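Local structure of GTPase-activating protein GYP1 (Saccharomyces cerevisiae, 1FKM) at residues A[34-38]-A[151-155]; A[39-43]-A[251-255]; A[145-149]-A[162-166]. The protein stimulates GTP hydrolysis by Ypt/Rab GTPases such as Ypt1 and Ypt7, its Rab-GAP (TBC) domain supplying an arginine and a glutamine finger in trans. All coordinates share one frame; numbering follows the deposited sequence.

Contact 1 of 3, residues A[34-38]-A[151-155]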
ATOM      1  N   ILE A  34      -5.767   3.458  12.916  1.00 19.83           N
ATOM      2  CA  ILE A  34      -6.597   2.321  13.282  1.00 18.90           C
ATOM      3  C   ILE A  34      -5.849   1.383  14.224  1.00 20.57           C
ATOM      4  O   ILE A  34      -4.720   0.980  13.931  1.00 20.35           O
ATOM      5  CB  ILE A  34      -7.003   1.521  12.019  1.00 20.87           C
ATOM      6  CG1 ILE A  34      -7.746   2.439  11.042  1.00 18.51           C
ATOM      7  CG2 ILE A  34      -7.877   0.330  12.410  1.00 18.37           C
ATOM      8  CD1 ILE A  34      -7.837   1.883   9.613  1.00 18.58           C
ATOM      9  N   PRO A  35      -6.461   1.037  15.374  1.00 20.46           N
ATOM     10  CA  PRO A  35      -5.834   0.131  16.341  1.00 22.09           C
ATOM     11  C   PRO A  35      -5.428  -1.131  15.577  1.00 22.73           C
ATOM     12  O   PRO A  35      -6.205  -1.635  14.766  1.00 20.17           O
ATOM     13  CB  PRO A  35      -6.962  -0.141  17.331  1.00 21.70           C
ATOM     14  CG  PRO A  35      -7.726   1.160  17.324  1.00 22.44           C
ATOM     15  CD  PRO A  35      -7.781   1.489  15.854  1.00 21.55           C
ATOM     16  N   LYS A  36      -4.230  -1.643  15.836  1.00 22.32           N
ATOM     17  CA  LYS A  36      -3.762  -2.822  15.113  1.00 25.59           C
ATOM     18  C   LYS A  36      -4.729  -4.003  15.103  1.00 24.32           C
ATOM     19  O   LYS A  36      -4.876  -4.674  14.082  1.00 23.77           O
ATOM     20  CB  LYS A  36      -2.391  -3.270  15.640  1.00 34.08           C
ATOM     21  CG  LYS A  36      -2.348  -3.644  17.112  1.00 40.96           C
ATOM     22  CD  LYS A  36      -0.966  -4.165  17.485  1.00 47.96           C
ATOM     23  CE  LYS A  36      -0.872  -4.547  18.958  1.00 50.68           C
ATOM     24  NZ  LYS A  36      -1.023  -3.364  19.848  1.00 57.46           N
ATOM     25  N   ILE A  37      -5.405  -4.263  16.215  1.00 23.96           N
ATOM     26  CA  ILE A  37      -6.329  -5.391  16.248  1.00 23.83           C
ATOM     27  C   ILE A  37      -7.500  -5.232  15.261  1.00 24.33           C
ATOM     28  O   ILE A  37      -8.077  -6.221  14.807  1.00 22.41           O
ATOM     29  CB  ILE A  37      -6.879  -5.621  17.676  1.00 32.16           C
ATOM     30  CG1 ILE A  37      -7.660  -6.935  17.719  1.00 34.71           C
ATOM     31  CG2 ILE A  37      -7.768  -4.455  18.100  1.00 32.40           C
ATOM     32  CD1 ILE A  37      -8.137  -7.316  19.101  1.00 41.04           C
ATOM     33  N   HIS A  38      -7.830  -3.993  14.908  1.00 20.66           N
ATOM     34  CA  HIS A  38      -8.941  -3.738  13.989  1.00 21.19           C
ATOM     35  C   HIS A  38      -8.568  -3.553  12.525  1.00 19.55           C
ATOM     36  O   HIS A  38      -9.444  -3.566  11.661  1.00 18.68           O
ATOM     37  CB  HIS A  38      -9.724  -2.499  14.437  1.00 25.03           C
ATOM     38  CG  HIS A  38     -10.598  -2.739  15.625  1.00 25.92           C
ATOM     39  ND1 HIS A  38     -10.473  -2.025  16.797  1.00 27.89           N
ATOM     40  CD2 HIS A  38     -11.604  -3.621  15.826  1.00 25.42           C
ATOM     41  CE1 HIS A  38     -11.365  -2.458  17.670  1.00 25.49           C
ATOM     42  NE2 HIS A  38     -12.064  -3.426  17.106  1.00 28.85           N
ATOM     43  N   PRO A 151      -4.015 -11.655  19.346  1.00 29.45           N
ATOM     44  CA  PRO A 151      -3.798 -10.206  19.404  1.00 29.50           C
ATOM     45  C   PRO A 151      -2.484  -9.814  20.082  1.00 28.54           C
ATOM     46  O   PRO A 151      -1.818  -8.860  19.675  1.00 27.60           O
ATOM     47  CB  PRO A 151      -5.017  -9.711  20.176  1.00 36.10           C
ATOM     48  CG  PRO A 151      -6.084 -10.673  19.741  1.00 37.80           C
ATOM     49  CD  PRO A 151      -5.372 -12.004  19.810  1.00 36.17           C
ATOM     50  N   SER A 152      -2.111 -10.567  21.109  1.00 29.56           N
ATOM     51  CA  SER A 152      -0.892 -10.289  21.855  1.00 29.91           C
ATOM     52  C   SER A 152       0.395 -10.596  21.094  1.00 30.18           C
ATOM     53  O   SER A 152       1.484 -10.300  21.578  1.00 31.87           O
ATOM     54  CB  SER A 152      -0.911 -11.057  23.184  1.00 28.05           C
ATOM     55  OG  SER A 152      -1.295 -12.410  22.988  1.00 27.13           O
ATOM     56  N   GLN A 153       0.277 -11.170  19.900  1.00 23.64           N
ATOM     57  CA  GLN A 153       1.464 -11.499  19.112  1.00 24.20           C
ATOM     58  C   GLN A 153       1.533 -10.783  17.763  1.00 24.50           C
ATOM     59  O   GLN A 153       2.387 -11.093  16.941  1.00 23.15           O
ATOM     60  CB  GLN A 153       1.545 -13.012  18.879  1.00 31.28           C
ATOM     61  CG  GLN A 153       1.801 -13.826  20.133  1.00 33.27           C
ATOM     62  CD  GLN A 153       1.865 -15.318  19.854  1.00 36.47           C
ATOM     63  OE1 GLN A 153       2.556 -15.757  18.935  1.00 38.30           O
ATOM     64  NE2 GLN A 153       1.149 -16.104  20.650  1.00 33.36           N
ATOM     65  N   ILE A 154       0.643  -9.823  17.540  1.00 24.00           N
ATOM     66  CA  ILE A 154       0.622  -9.087  16.281  1.00 25.04           C
ATOM     67  C   ILE A 154       1.947  -8.401  15.960  1.00 26.13           C
ATOM     68  O   ILE A 154       2.339  -8.312  14.799  1.00 24.70           O
ATOM     69  CB  ILE A 154      -0.521  -8.043  16.282  1.00 30.06           C
ATOM     70  CG1 ILE A 154      -1.865  -8.772  16.234  1.00 30.99           C
ATOM     71  CG2 ILE A 154      -0.389  -7.105  15.094  1.00 31.54           C
ATOM     72  CD1 ILE A 154      -3.078  -7.858  16.281  1.00 33.04           C
ATOM     73  N   ASP A 155       2.645  -7.930  16.986  1.00 28.87           N
ATOM     74  CA  ASP A 155       3.919  -7.253  16.778  1.00 33.68           C
ATOM     75  C   ASP A 155       5.012  -8.168  16.231  1.00 33.65           C
ATOM     76  O   ASP A 155       6.073  -7.697  15.820  1.00 35.41           O
ATOM     77  CB  ASP A 155       4.397  -6.614  18.085  1.00 50.96           C
ATOM     78  CG  ASP A 155       3.485  -5.497  18.555  1.00 54.59           C
ATOM     79  OD1 ASP A 155       2.501  -5.192  17.848  1.00 55.87           O
ATOM     80  OD2 ASP A 155       3.754  -4.921  19.631  1.00 57.28           O
TER
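K36 turns CG into the gap between its own backbone N and carbonyl carbon (chi1 60°) and then runs straight through chi2 and chi3, so that its aliphatic chain lies across I154 and D155; I37, with CG1 anti to its backbone N (chi1 -171°), brings CD1 against the P151 ring. The contact lies at the surface of the all-helical TBC domain, where the loop leading into helix 39-46 meets a 3-10 turn in the long connection between helices 133-145 and 168-186.

The lysine makes double use of its length. Its methylenes rest against the isoleucine, with K36 CD 3.8 Å from I154 CG2, while K36 CE comes within 3.6 Å of D155 OD1. The chain bends at its last torsion (chi4 -65°), leaving K36 NZ 4.4 Å from D155 OD1. That is too long for a salt bridge, although the opposite charges probably still attract. Lysine suits a surface position of this kind, since its methylenes can lie against apolar neighbours while the ammonium group stays near the carboxylate.

I154 is the buried member of the group. Its CG2 branch, anti to the backbone N, meets the K36 methylenes, and its CG1 branch ends beside the 34-38 backbone, with I154 CD1 4.1 Å from I37 CA. A beta-branched isoleucine can thus serve two neighbours. P151, having no N-H to satisfy, fits well as the first residue of the 3-10 turn. The 34-38 loop is also backed by helix 4-15, which P35 and H38 touch. I37 CD1 sits 4.0 Å from P151 CG and nearly as close to P151 CB.

Contact 2 of 3, residues A[39-43]-A[251-255]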
ATOM      1  N   ARG A  39      -7.285  -3.385  12.229  1.00 20.44           N
ATOM      2  CA  ARG A  39      -6.895  -3.161  10.841  1.00 20.03           C
ATOM      3  C   ARG A  39      -7.411  -4.139   9.791  1.00 19.60           C
ATOM      4  O   ARG A  39      -7.903  -3.713   8.747  1.00 21.99           O
ATOM      5  CB  ARG A  39      -5.374  -3.038  10.713  1.00 23.29           C
ATOM      6  CG  ARG A  39      -4.850  -1.688  11.163  1.00 24.11           C
ATOM      7  CD  ARG A  39      -3.475  -1.388  10.571  1.00 23.87           C
ATOM      8  NE  ARG A  39      -3.026  -0.050  10.939  1.00 22.16           N
ATOM      9  CZ  ARG A  39      -2.154   0.214  11.907  1.00 24.05           C
ATOM     10  NH1 ARG A  39      -1.620  -0.770  12.620  1.00 25.18           N
ATOM     11  NH2 ARG A  39      -1.818   1.471  12.163  1.00 24.55           N
ATOM     12  N   PRO A  40      -7.298  -5.453  10.031  1.00 18.96           N
ATOM     13  CA  PRO A  40      -7.789  -6.394   9.019  1.00 20.90           C
ATOM     14  C   PRO A  40      -9.205  -6.069   8.547  1.00 22.44           C
ATOM     15  O   PRO A  40      -9.433  -5.826   7.360  1.00 22.05           O
ATOM     16  CB  PRO A  40      -7.708  -7.738   9.736  1.00 17.80           C
ATOM     17  CG  PRO A  40      -6.491  -7.558  10.604  1.00 17.27           C
ATOM     18  CD  PRO A  40      -6.722  -6.178  11.178  1.00 17.22           C
ATOM     19  N   VAL A  41     -10.146  -6.049   9.484  1.00 21.02           N
ATOM     20  CA  VAL A  41     -11.536  -5.759   9.150  1.00 20.24           C
ATOM     21  C   VAL A  41     -11.750  -4.360   8.575  1.00 18.87           C
ATOM     22  O   VAL A  41     -12.386  -4.205   7.531  1.00 19.30           O
ATOM     23  CB  VAL A  41     -12.443  -5.928  10.382  1.00 24.99           C
ATOM     24  CG1 VAL A  41     -13.842  -5.410  10.078  1.00 27.31           C
ATOM     25  CG2 VAL A  41     -12.511  -7.399  10.765  1.00 30.36           C
ATOM     26  N   VAL A  42     -11.208  -3.347   9.241  1.00 16.21           N
ATOM     27  CA  VAL A  42     -11.391  -1.970   8.791  1.00 16.53           C
ATOM     28  C   VAL A  42     -10.792  -1.696   7.420  1.00 14.97           C
ATOM     29  O   VAL A  42     -11.401  -0.997   6.616  1.00 15.68           O
ATOM     30  CB  VAL A  42     -10.828  -0.963   9.826  1.00 17.23           C
ATOM     31  CG1 VAL A  42     -11.025   0.466   9.325  1.00 17.14           C
ATOM     32  CG2 VAL A  42     -11.548  -1.147  11.162  1.00 17.20           C
ATOM     33  N   TRP A  43      -9.604  -2.231   7.141  1.00 17.77           N
ATOM     34  CA  TRP A  43      -9.006  -2.024   5.828  1.00 18.00           C
ATOM     35  C   TRP A  43      -9.890  -2.640   4.736  1.00 17.93           C
ATOM     36  O   TRP A  43     -10.079  -2.051   3.672  1.00 18.54           O
ATOM     37  CB  TRP A  43      -7.609  -2.647   5.768  1.00 18.70           C
ATOM     38  CG  TRP A  43      -6.520  -1.759   6.283  1.00 19.07           C
ATOM     39  CD1 TRP A  43      -6.631  -0.772   7.235  1.00 19.15           C
ATOM     40  CD2 TRP A  43      -5.133  -1.814   5.922  1.00 19.58           C
ATOM     41  NE1 TRP A  43      -5.391  -0.217   7.485  1.00 21.50           N
ATOM     42  CE2 TRP A  43      -4.458  -0.838   6.694  1.00 19.94           C
ATOM     43  CE3 TRP A  43      -4.396  -2.596   5.020  1.00 18.43           C
ATOM     44  CZ2 TRP A  43      -3.082  -0.625   6.592  1.00 19.23           C
ATOM     45  CZ3 TRP A  43      -3.018  -2.383   4.920  1.00 18.97           C
ATOM     46  CH2 TRP A  43      -2.381  -1.407   5.701  1.00 19.26           C
ATOM     47  N   ILE A 251       2.299   1.086   7.100  1.00 19.71           N
ATOM     48  CA  ILE A 251       1.011   0.572   7.558  1.00 19.49           C
ATOM     49  C   ILE A 251       0.145   1.690   8.135  1.00 18.89           C
ATOM     50  O   ILE A 251      -1.035   1.815   7.797  1.00 17.08           O
ATOM     51  CB  ILE A 251       1.197  -0.537   8.630  1.00 27.25           C
ATOM     52  CG1 ILE A 251       1.981  -1.712   8.035  1.00 28.77           C
ATOM     53  CG2 ILE A 251      -0.156  -1.012   9.142  1.00 27.96           C
ATOM     54  CD1 ILE A 251       1.352  -2.301   6.801  1.00 29.00           C
ATOM     55  N   ARG A 252       0.733   2.508   8.999  1.00 17.03           N
ATOM     56  CA  ARG A 252       0.004   3.616   9.605  1.00 16.89           C
ATOM     57  C   ARG A 252      -0.464   4.608   8.546  1.00 17.73           C
ATOM     58  O   ARG A 252      -1.586   5.107   8.606  1.00 17.86           O
ATOM     59  CB  ARG A 252       0.878   4.324  10.642  1.00 19.31           C
ATOM     60  CG  ARG A 252       0.280   5.620  11.172  1.00 20.32           C
ATOM     61  CD  ARG A 252      -1.056   5.418  11.881  1.00 20.20           C
ATOM     62  NE  ARG A 252      -1.597   6.711  12.296  1.00 21.68           N
ATOM     63  CZ  ARG A 252      -2.223   7.555  11.484  1.00 23.11           C
ATOM     64  NH1 ARG A 252      -2.409   7.239  10.207  1.00 23.81           N
ATOM     65  NH2 ARG A 252      -2.625   8.734  11.937  1.00 25.28           N
HETATM   66  N   MSE A 253       0.395   4.895   7.579  1.00 18.97           N
HETATM   67  CA  MSE A 253       0.042   5.813   6.495  1.00 21.80           C
HETATM   68  C   MSE A 253      -1.172   5.302   5.732  1.00 19.67           C
HETATM   69  O   MSE A 253      -2.060   6.078   5.354  1.00 17.65           O
HETATM   70  CB  MSE A 253       1.189   5.940   5.494  1.00 24.79           C
HETATM   71  CG  MSE A 253       2.415   6.647   5.999  1.00 35.46           C
HETATM   72 SE   MSE A 253       3.765   6.658   4.617  1.00 45.03          SE
HETATM   73  CE  MSE A 253       2.788   7.644   3.270  1.00 32.60           C
ATOM     74  N   TRP A 254      -1.197   3.998   5.482  1.00 18.69           N
ATOM     75  CA  TRP A 254      -2.317   3.413   4.747  1.00 18.82           C
ATOM     76  C   TRP A 254      -3.666   3.543   5.450  1.00 17.54           C
ATOM     77  O   TRP A 254      -4.700   3.556   4.784  1.00 18.81           O
ATOM     78  CB  TRP A 254      -2.004   1.955   4.381  1.00 20.62           C
ATOM     79  CG  TRP A 254      -1.085   1.875   3.181  1.00 25.34           C
ATOM     80  CD1 TRP A 254      -0.073   2.743   2.867  1.00 28.62           C
ATOM     81  CD2 TRP A 254      -1.085   0.878   2.150  1.00 27.56           C
ATOM     82  NE1 TRP A 254       0.552   2.350   1.709  1.00 28.83           N
ATOM     83  CE2 TRP A 254      -0.047   1.207   1.248  1.00 28.72           C
ATOM     84  CE3 TRP A 254      -1.861  -0.263   1.900  1.00 28.02           C
ATOM     85  CZ2 TRP A 254       0.236   0.436   0.112  1.00 30.92           C
ATOM     86  CZ3 TRP A 254      -1.578  -1.031   0.768  1.00 30.35           C
ATOM     87  CH2 TRP A 254      -0.539  -0.673  -0.108  1.00 29.26           C
ATOM     88  N   ASP A 255      -3.674   3.647   6.778  1.00 18.78           N
ATOM     89  CA  ASP A 255      -4.944   3.829   7.494  1.00 18.57           C
ATOM     90  C   ASP A 255      -5.563   5.112   6.940  1.00 17.96           C
ATOM     91  O   ASP A 255      -6.766   5.185   6.665  1.00 17.88           O
ATOM     92  CB  ASP A 255      -4.752   4.059   9.003  1.00 18.74           C
ATOM     93  CG  ASP A 255      -4.194   2.859   9.742  1.00 20.09           C
ATOM     94  OD1 ASP A 255      -4.270   1.719   9.241  1.00 19.20           O
ATOM     95  OD2 ASP A 255      -3.686   3.075  10.867  1.00 19.30           O
TER
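R39 and W43, one turn apart on helix 39-46, both reach the carboxylate of D255 on helix 247-261, a buried polar junction inside the helical TBC domain. The two segment axes run 11.9 Å apart at 38°, a separation that long side chains have to span. R39 sets out with CG anti to its carbonyl carbon (chi1 -77°) and stays extended from CG to NE, which carries the guanidinium across; the last torsion then turns its plane to meet D255 side-on.

The guanidinium and carboxylate planes are nearly coplanar, giving a two-pronged salt bridge. R39 NE donates to D255 OD1 at 2.7 Å, within the guanidinium plane and onto the syn lone pair, with a nearly straight N-H...O angle of 163°. R39 NH2 meets D255 OD2 at 2.8 Å, also from the syn side but somewhat out of the carboxylate plane.

W43 also places CG anti to its carbonyl carbon, and its indole runs out to D255 with its plane steeply turned against the carboxylate. W43 NE1 donates to D255 OD1 (2.8 Å), which lies in the ring plane and is met nearly along its C-O direction. OD1 therefore accepts two bonds, and OD2 takes a second one from I34 N; this many donors would be expected to stabilise a buried aspartate in its charged form. Aspartate is short enough to stay near its own helix while R39 and W43 come to it.

Apolar groups pack round the donors. I251 CG2 covers one face of the guanidinium, offset toward its rim, and W254 CB lies 3.6 Å from W43 CZ2. The two indoles meet obliquely. R252 directs its charge elsewhere, to E365. At the indole rim, W43 CZ2 stands 3.4 Å from I251 O, near the ring plane.

Contact 3 of 3, residues A[145-149]-A[162-166]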
ATOM      1  N   LEU A 145      -2.505 -10.868   7.599  1.00 17.39           N
ATOM      2  CA  LEU A 145      -1.909 -12.003   8.299  1.00 21.15           C
ATOM      3  C   LEU A 145      -2.106 -11.868   9.806  1.00 20.34           C
ATOM      4  O   LEU A 145      -2.267 -12.867  10.494  1.00 19.59           O
ATOM      5  CB  LEU A 145      -0.399 -12.070   8.041  1.00 27.50           C
ATOM      6  CG  LEU A 145       0.242 -13.146   7.167  1.00 33.22           C
ATOM      7  CD1 LEU A 145       1.758 -12.963   7.221  1.00 32.69           C
ATOM      8  CD2 LEU A 145      -0.134 -14.541   7.658  1.00 31.83           C
ATOM      9  N   THR A 146      -2.087 -10.637  10.319  1.00 21.10           N
ATOM     10  CA  THR A 146      -2.217 -10.432  11.761  1.00 20.91           C
ATOM     11  C   THR A 146      -3.526 -10.940  12.338  1.00 21.66           C
ATOM     12  O   THR A 146      -3.605 -11.232  13.525  1.00 23.45           O
ATOM     13  CB  THR A 146      -2.034  -8.937  12.176  1.00 19.26           C
ATOM     14  OG1 THR A 146      -3.095  -8.136  11.638  1.00 18.57           O
ATOM     15  CG2 THR A 146      -0.691  -8.409  11.680  1.00 18.03           C
ATOM     16  N   GLU A 147      -4.549 -11.048  11.501  1.00 21.43           N
ATOM     17  CA  GLU A 147      -5.844 -11.531  11.967  1.00 23.01           C
ATOM     18  C   GLU A 147      -5.779 -13.000  12.391  1.00 22.25           C
ATOM     19  O   GLU A 147      -6.646 -13.473  13.120  1.00 22.48           O
ATOM     20  CB  GLU A 147      -6.894 -11.375  10.866  1.00 27.69           C
ATOM     21  CG  GLU A 147      -8.319 -11.468  11.377  1.00 33.39           C
ATOM     22  CD  GLU A 147      -9.349 -11.227  10.292  1.00 35.79           C
ATOM     23  OE1 GLU A 147      -9.084 -11.572   9.122  1.00 36.58           O
ATOM     24  OE2 GLU A 147     -10.431 -10.701  10.616  1.00 39.43           O
ATOM     25  N   TYR A 148      -4.758 -13.718  11.932  1.00 21.88           N
ATOM     26  CA  TYR A 148      -4.610 -15.143  12.259  1.00 23.20           C
ATOM     27  C   TYR A 148      -3.712 -15.421  13.462  1.00 24.59           C
ATOM     28  O   TYR A 148      -3.509 -16.578  13.842  1.00 23.17           O
ATOM     29  CB  TYR A 148      -4.080 -15.903  11.038  1.00 23.81           C
ATOM     30  CG  TYR A 148      -5.049 -15.911   9.882  1.00 24.20           C
ATOM     31  CD1 TYR A 148      -6.029 -16.900   9.772  1.00 25.20           C
ATOM     32  CD2 TYR A 148      -5.015 -14.909   8.918  1.00 24.15           C
ATOM     33  CE1 TYR A 148      -6.949 -16.888   8.728  1.00 25.45           C
ATOM     34  CE2 TYR A 148      -5.933 -14.886   7.872  1.00 26.01           C
ATOM     35  CZ  TYR A 148      -6.895 -15.877   7.783  1.00 26.18           C
ATOM     36  OH  TYR A 148      -7.802 -15.849   6.752  1.00 26.41           O
ATOM     37  N   LEU A 149      -3.170 -14.359  14.047  1.00 26.30           N
ATOM     38  CA  LEU A 149      -2.301 -14.467  15.213  1.00 27.54           C
ATOM     39  C   LEU A 149      -3.055 -13.984  16.439  1.00 28.31           C
ATOM     40  O   LEU A 149      -4.024 -13.235  16.320  1.00 26.33           O
ATOM     41  CB  LEU A 149      -1.070 -13.570  15.050  1.00 30.11           C
ATOM     42  CG  LEU A 149       0.077 -13.983  14.134  1.00 30.89           C
ATOM     43  CD1 LEU A 149       1.041 -12.822  13.969  1.00 32.43           C
ATOM     44  CD2 LEU A 149       0.781 -15.188  14.730  1.00 32.62           C
ATOM     45  N   PRO A 162       4.033 -18.112   8.509  1.00 27.08           N
ATOM     46  CA  PRO A 162       2.585 -18.350   8.521  1.00 27.78           C
ATOM     47  C   PRO A 162       2.193 -19.826   8.527  1.00 29.21           C
ATOM     48  O   PRO A 162       1.140 -20.193   9.051  1.00 29.49           O
ATOM     49  CB  PRO A 162       2.106 -17.640   7.253  1.00 26.65           C
ATOM     50  CG  PRO A 162       3.065 -16.502   7.132  1.00 25.77           C
ATOM     51  CD  PRO A 162       4.396 -17.173   7.432  1.00 25.43           C
ATOM     52  N   SER A 163       3.032 -20.668   7.934  1.00 31.18           N
ATOM     53  CA  SER A 163       2.740 -22.096   7.874  1.00 33.42           C
ATOM     54  C   SER A 163       2.867 -22.772   9.237  1.00 34.34           C
ATOM     55  O   SER A 163       2.546 -23.950   9.376  1.00 36.48           O
ATOM     56  CB  SER A 163       3.658 -22.786   6.859  1.00 35.44           C
ATOM     57  OG  SER A 163       5.019 -22.651   7.225  1.00 39.24           O
ATOM     58  N   THR A 164       3.329 -22.027  10.240  1.00 33.46           N
ATOM     59  CA  THR A 164       3.481 -22.571  11.586  1.00 32.98           C
ATOM     60  C   THR A 164       2.268 -22.269  12.459  1.00 33.38           C
ATOM     61  O   THR A 164       2.143 -22.810  13.557  1.00 33.69           O
ATOM     62  CB  THR A 164       4.743 -22.019  12.297  1.00 37.49           C
ATOM     63  OG1 THR A 164       4.589 -20.618  12.542  1.00 39.67           O
ATOM     64  CG2 THR A 164       5.979 -22.246  11.445  1.00 39.46           C
ATOM     65  N   TYR A 165       1.374 -21.403  11.981  1.00 31.60           N
ATOM     66  CA  TYR A 165       0.179 -21.077  12.748  1.00 30.16           C
ATOM     67  C   TYR A 165      -1.097 -21.003  11.910  1.00 28.43           C
ATOM     68  O   TYR A 165      -2.154 -20.622  12.406  1.00 29.07           O
ATOM     69  CB  TYR A 165       0.388 -19.783  13.560  1.00 29.41           C
ATOM     70  CG  TYR A 165       0.638 -18.508  12.772  1.00 28.67           C
ATOM     71  CD1 TYR A 165      -0.422 -17.693  12.365  1.00 27.21           C
ATOM     72  CD2 TYR A 165       1.939 -18.087  12.485  1.00 27.96           C
ATOM     73  CE1 TYR A 165      -0.194 -16.483  11.700  1.00 26.32           C
ATOM     74  CE2 TYR A 165       2.179 -16.877  11.814  1.00 27.03           C
ATOM     75  CZ  TYR A 165       1.107 -16.083  11.429  1.00 28.11           C
ATOM     76  OH  TYR A 165       1.336 -14.888  10.780  1.00 26.67           O
HETATM   77  N   MSE A 166      -0.998 -21.398  10.644  1.00 27.29           N
HETATM   78  CA  MSE A 166      -2.151 -21.396   9.751  1.00 26.54           C
HETATM   79  C   MSE A 166      -2.158 -22.661   8.897  1.00 27.46           C
HETATM   80  O   MSE A 166      -1.105 -23.141   8.484  1.00 28.58           O
HETATM   81  CB  MSE A 166      -2.109 -20.176   8.825  1.00 26.06           C
HETATM   82  CG  MSE A 166      -2.269 -18.836   9.518  1.00 26.81           C
HETATM   83 SE   MSE A 166      -1.949 -17.361   8.296  1.00 28.61          SE
HETATM   84  CE  MSE A 166      -3.492 -17.570   7.151  1.00 19.37           C
TER
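Two methyl groups sit almost exactly over the centres of two tyrosine rings, each segment giving one tyrosine and one methyl-bearing neighbour: the selenomethionine M166 covers Y148, and L149 covers Y165. M166 CE lies 3.4 Å from the Y148 ring centroid and only 8° off the ring normal; L149 CD2 is likewise 3.4 Å from the Y165 centroid and close to its normal. In both, the methyl carbon stands over the ring face, the geometry of a CH-pi contact.

The M166 side chain bends at chi3, and this turns CE back over the ring while SE remains oblique to it, 4.3 Å from the Y148 centroid, a Met-aromatic contact made here by selenium. A flexible unbranched side chain suits this site because its end can swing over a flat surface. Y165 has CG between its backbone N and carbonyl carbon, and this chi1 of 63° brings its ring face against L149 CD2. The carbonyl oxygen of P162 lies on the opposite face, off toward the rim.

These contacts join the two ends of the long connection between helices 133-145 and 168-186 of the TBC domain. Behind them, M166 touches I171 and Y148 touches Q170 and D173 of helix 168-186, while P162 leans on helix 107-123.

L145, at the end of helix 133-145, wedges between the two sets of partners. Its chi1 of -109° lies away from the usual staggered positions. One branch puts L145 CD1 3.8 Å from P162 CG. The other places L145 CD2 3.5 Å from Y165 OH and 3.4 Å from M166 SE, a tight contact.

Overall arrangement
Segments 34-38 and 39-43 are consecutive and join contacts 1 and 2, whose centres are 11 Å apart; the direct tie is a probable hydrogen bond from I34 N to D255 OD2 at 2.9 Å. Contacts 1 and 3, 13 Å between centres, share the connection after helix 133-145 and touch where I154 CG2 lies 3.7 Å from T146 CG2. Contacts 2 and 3 are more distant, 18 Å between centres, yet P40 CG packs 3.6 Å from T146 OG1. Contact 2 is the most central, and all three lie away from the arginine finger R96 and the glutamine finger Q131.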